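Local coordinates for uncharacterized protein conserved in bacteria (Cupriavidus necator, PDB 5DMH) that catalyses the ATP-dependent phosphorylation of 3-oxo-tetronate to 3-oxo-tetronate 4-phosphate, at residues Met56-Ile62 with Ala76-Ala82. Residues are numbered along the deposited sequence; the frame is centred on the assembly and turned at random.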
HETATM    1  N   MSE A  56      -8.168 -11.667 -11.711  1.00 26.71           N
HETATM    2  CA  MSE A  56      -7.829 -12.680 -10.698  1.00 24.39           C
HETATM    3  C   MSE A  56      -8.661 -12.480  -9.435  1.00 22.85           C
HETATM    4  O   MSE A  56      -8.644 -11.409  -8.855  1.00 21.92           O
HETATM    5  CB  MSE A  56      -6.344 -12.654 -10.341  1.00 22.03           C
HETATM    6  CG  MSE A  56      -5.433 -13.254 -11.385  1.00 22.43           C
HETATM    7 SE   MSE A  56      -3.548 -13.256 -10.748  1.00 37.67          SE
HETATM    8  CE  MSE A  56      -3.426 -15.129 -10.187  1.00 23.00           C
ATOM      9  N   ARG A  57      -9.446 -13.490  -9.063  1.00 24.73           N
ATOM     10  CA  ARG A  57     -10.174 -13.433  -7.805  1.00 24.05           C
ATOM     11  C   ARG A  57      -9.124 -13.310  -6.702  1.00 25.04           C
ATOM     12  O   ARG A  57      -8.175 -14.079  -6.656  1.00 28.69           O
ATOM     13  CB  ARG A  57     -11.023 -14.675  -7.603  1.00 25.60           C
ATOM     14  CG  ARG A  57     -12.192 -14.726  -8.549  1.00 31.83           C
ATOM     15  CD  ARG A  57     -12.982 -15.997  -8.429  1.00 44.50           C
ATOM     16  NE  ARG A  57     -14.154 -15.930  -9.292  1.00 53.48           N
ATOM     17  CZ  ARG A  57     -14.950 -16.958  -9.564  1.00 56.92           C
ATOM     18  NH1 ARG A  57     -14.703 -18.151  -9.044  1.00 57.61           N
ATOM     19  NH2 ARG A  57     -15.989 -16.787 -10.366  1.00 60.34           N
ATOM     20  N   THR A  58      -9.284 -12.314  -5.840  1.00 23.82           N
ATOM     21  CA  THR A  58      -8.266 -12.004  -4.853  1.00 23.78           C
ATOM     22  C   THR A  58      -8.852 -11.880  -3.471  1.00 26.49           C
ATOM     23  O   THR A  58      -9.917 -11.309  -3.312  1.00 24.00           O
ATOM     24  CB  THR A  58      -7.551 -10.701  -5.218  1.00 24.10           C
ATOM     25  OG1 THR A  58      -6.926 -10.841  -6.495  1.00 22.00           O
ATOM     26  CG2 THR A  58      -6.471 -10.335  -4.187  1.00 24.35           C
ATOM     27  N   VAL A  59      -8.160 -12.444  -2.480  1.00 24.63           N
ATOM     28  CA  VAL A  59      -8.497 -12.227  -1.079  1.00 29.17           C
ATOM     29  C   VAL A  59      -7.327 -11.546  -0.363  1.00 23.72           C
ATOM     30  O   VAL A  59      -6.168 -11.931  -0.528  1.00 24.21           O
ATOM     31  CB  VAL A  59      -8.863 -13.545  -0.369  1.00 27.39           C
ATOM     32  CG1 VAL A  59      -8.915 -13.345   1.153  1.00 32.17           C
ATOM     33  CG2 VAL A  59     -10.203 -14.081  -0.895  1.00 27.12           C
ATOM     34  N   GLN A  60      -7.634 -10.494   0.390  1.00 20.45           N
ATOM     35  CA  GLN A  60      -6.630  -9.808   1.192  1.00 18.15           C
ATOM     36  C   GLN A  60      -6.768 -10.272   2.633  1.00 19.46           C
ATOM     37  O   GLN A  60      -7.865 -10.239   3.194  1.00 21.65           O
ATOM     38  CB  GLN A  60      -6.801  -8.290   1.127  1.00 19.20           C
ATOM     39  CG  GLN A  60      -5.945  -7.565   2.129  1.00 20.13           C
ATOM     40  CD  GLN A  60      -5.880  -6.090   1.860  1.00 24.43           C
ATOM     41  OE1 GLN A  60      -6.074  -5.654   0.725  1.00 25.02           O
ATOM     42  NE2 GLN A  60      -5.601  -5.307   2.892  1.00 26.35           N
ATOM     43  N   THR A  61      -5.665 -10.725   3.223  1.00 19.25           N
ATOM     44  CA  THR A  61      -5.660 -11.121   4.618  1.00 18.60           C
ATOM     45  C   THR A  61      -4.898 -10.086   5.417  1.00 19.90           C
ATOM     46  O   THR A  61      -3.984  -9.447   4.913  1.00 20.76           O
ATOM     47  CB  THR A  61      -4.998 -12.509   4.836  1.00 19.24           C
ATOM     48  OG1 THR A  61      -3.612 -12.444   4.490  1.00 22.22           O
ATOM     49  CG2 THR A  61      -5.700 -13.582   4.025  1.00 25.84           C
ATOM     50  N   ILE A  62      -5.305  -9.896   6.661  1.00 20.08           N
ATOM     51  CA  ILE A  62      -4.616  -8.993   7.549  1.00 18.26           C
ATOM     52  C   ILE A  62      -3.655  -9.868   8.319  1.00 18.51           C
ATOM     53  O   ILE A  62      -4.065 -10.645   9.169  1.00 18.41           O
ATOM     54  CB  ILE A  62      -5.600  -8.258   8.489  1.00 20.94           C
ATOM     55  CG1 ILE A  62      -6.646  -7.511   7.685  1.00 17.42           C
ATOM     56  CG2 ILE A  62      -4.851  -7.285   9.368  1.00 19.15           C
ATOM     57  CD1 ILE A  62      -6.062  -6.556   6.634  1.00 20.16           C
ATOM     58  N   ALA A  76      -9.444 -18.608  -4.046  1.00 35.45           N
ATOM     59  CA  ALA A  76      -8.864 -17.410  -4.650  1.00 28.93           C
ATOM     60  C   ALA A  76      -7.829 -17.763  -5.723  1.00 31.53           C
ATOM     61  O   ALA A  76      -7.214 -18.824  -5.675  1.00 26.68           O
ATOM     62  CB  ALA A  76      -8.219 -16.543  -3.579  1.00 29.06           C
ATOM     63  N   ASP A  77      -7.673 -16.883  -6.707  1.00 26.58           N
ATOM     64  CA  ASP A  77      -6.563 -16.984  -7.660  1.00 30.82           C
ATOM     65  C   ASP A  77      -5.317 -16.304  -7.099  1.00 24.36           C
ATOM     66  O   ASP A  77      -4.184 -16.721  -7.381  1.00 24.77           O
ATOM     67  CB  ASP A  77      -6.926 -16.341  -8.995  1.00 25.78           C
ATOM     68  CG  ASP A  77      -8.201 -16.911  -9.587  1.00 29.36           C
ATOM     69  OD1 ASP A  77      -8.337 -18.153  -9.648  1.00 27.89           O
ATOM     70  OD2 ASP A  77      -9.060 -16.113 -10.017  1.00 28.44           O
ATOM     71  N   ALA A  78      -5.523 -15.245  -6.315  1.00 22.39           N
ATOM     72  CA  ALA A  78      -4.415 -14.492  -5.746  1.00 21.14           C
ATOM     73  C   ALA A  78      -4.695 -14.207  -4.304  1.00 22.01           C
ATOM     74  O   ALA A  78      -5.846 -14.014  -3.935  1.00 21.88           O
ATOM     75  CB  ALA A  78      -4.199 -13.157  -6.492  1.00 22.26           C
ATOM     76  N   LEU A  79      -3.641 -14.189  -3.494  1.00 21.22           N
ATOM     77  CA  LEU A  79      -3.744 -13.887  -2.073  1.00 19.87           C
ATOM     78  C   LEU A  79      -2.815 -12.732  -1.793  1.00 21.01           C
ATOM     79  O   LEU A  79      -1.660 -12.753  -2.241  1.00 19.54           O
ATOM     80  CB  LEU A  79      -3.301 -15.106  -1.257  1.00 21.95           C
ATOM     81  CG  LEU A  79      -4.144 -16.378  -1.399  1.00 22.95           C
ATOM     82  CD1 LEU A  79      -3.455 -17.536  -0.708  1.00 23.29           C
ATOM     83  CD2 LEU A  79      -5.498 -16.162  -0.803  1.00 25.91           C
ATOM     84  N   VAL A  80      -3.304 -11.722  -1.080  1.00 17.93           N
ATOM     85  CA  VAL A  80      -2.497 -10.563  -0.706  1.00 18.12           C
ATOM     86  C   VAL A  80      -2.429 -10.443   0.811  1.00 18.25           C
ATOM     87  O   VAL A  80      -3.431 -10.150   1.461  1.00 20.54           O
ATOM     88  CB  VAL A  80      -3.061  -9.224  -1.263  1.00 16.35           C
ATOM     89  CG1 VAL A  80      -2.183  -8.042  -0.793  1.00 18.42           C
ATOM     90  CG2 VAL A  80      -3.117  -9.241  -2.803  1.00 16.58           C
ATOM     91  N   VAL A  81      -1.242 -10.680   1.359  1.00 18.39           N
ATOM     92  CA  VAL A  81      -1.012 -10.533   2.787  1.00 21.37           C
ATOM     93  C   VAL A  81      -0.595  -9.098   3.136  1.00 19.85           C
ATOM     94  O   VAL A  81       0.458  -8.616   2.727  1.00 19.28           O
ATOM     95  CB  VAL A  81       0.058 -11.549   3.289  1.00 17.71           C
ATOM     96  CG1 VAL A  81       0.322 -11.350   4.787  1.00 18.83           C
ATOM     97  CG2 VAL A  81      -0.363 -12.977   2.976  1.00 20.85           C
ATOM     98  N   ALA A  82      -1.437  -8.414   3.911  1.00 15.20           N
ATOM     99  CA  ALA A  82      -1.150  -7.086   4.391  1.00 15.33           C
ATOM    100  C   ALA A  82      -0.303  -7.098   5.673  1.00 15.09           C
ATOM    101  O   ALA A  82      -0.697  -7.678   6.695  1.00 15.12           O
ATOM    102  CB  ALA A  82      -2.462  -6.364   4.644  1.00 18.17           C
TER
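Asp77 clamps the start of this parallel strand pair: its OD2 accepts a hydrogen bond from Arg57 N at 2.8 Å, on the anti side and 22° out of the carboxylate plane. Its CG stands beside its own backbone N (chi1 -55°), and that N, with Ala78 N, binds Arg57 O, a carbonyl gripped twice. The Arg57 guanidinium lies nearly parallel to the carboxylate but not in contact (NE to Asp77 OD2 5.1 Å), so any attraction is probably modest; OD1 instead salt-bridges Arg275. Selenomethionine Met56 bends at its third torsion, bringing CE 3.3 Å from Asp77 O. Bonds then alternate: Val59 N to Ala78 O, Val80 N to Val59 O, Thr61 N to Val80 O, Ala82 N to Thr61 O. Under helix 41-53, Thr58 CG2 meets Val80 CG2 at 3.8 Å, while Thr58 OG1 donates to Met56 O from above the carbonyl plane; the extended Gln60 chain sets NE2, buried without a hydrogen-bond partner, 3.7 Å from Ala82 CB. On the other face, where helix 90-106 covers Leu79 and Val81, Thr61 OG1, bonded to Gly63 O, rests 3.6 Å from Val81 CG2. Backbone bonds and methyl packing thus join neighbouring strands of the sugar-binding domain, whereas the shared carboxylate ties their entry to Arg275's sequence-remote loop.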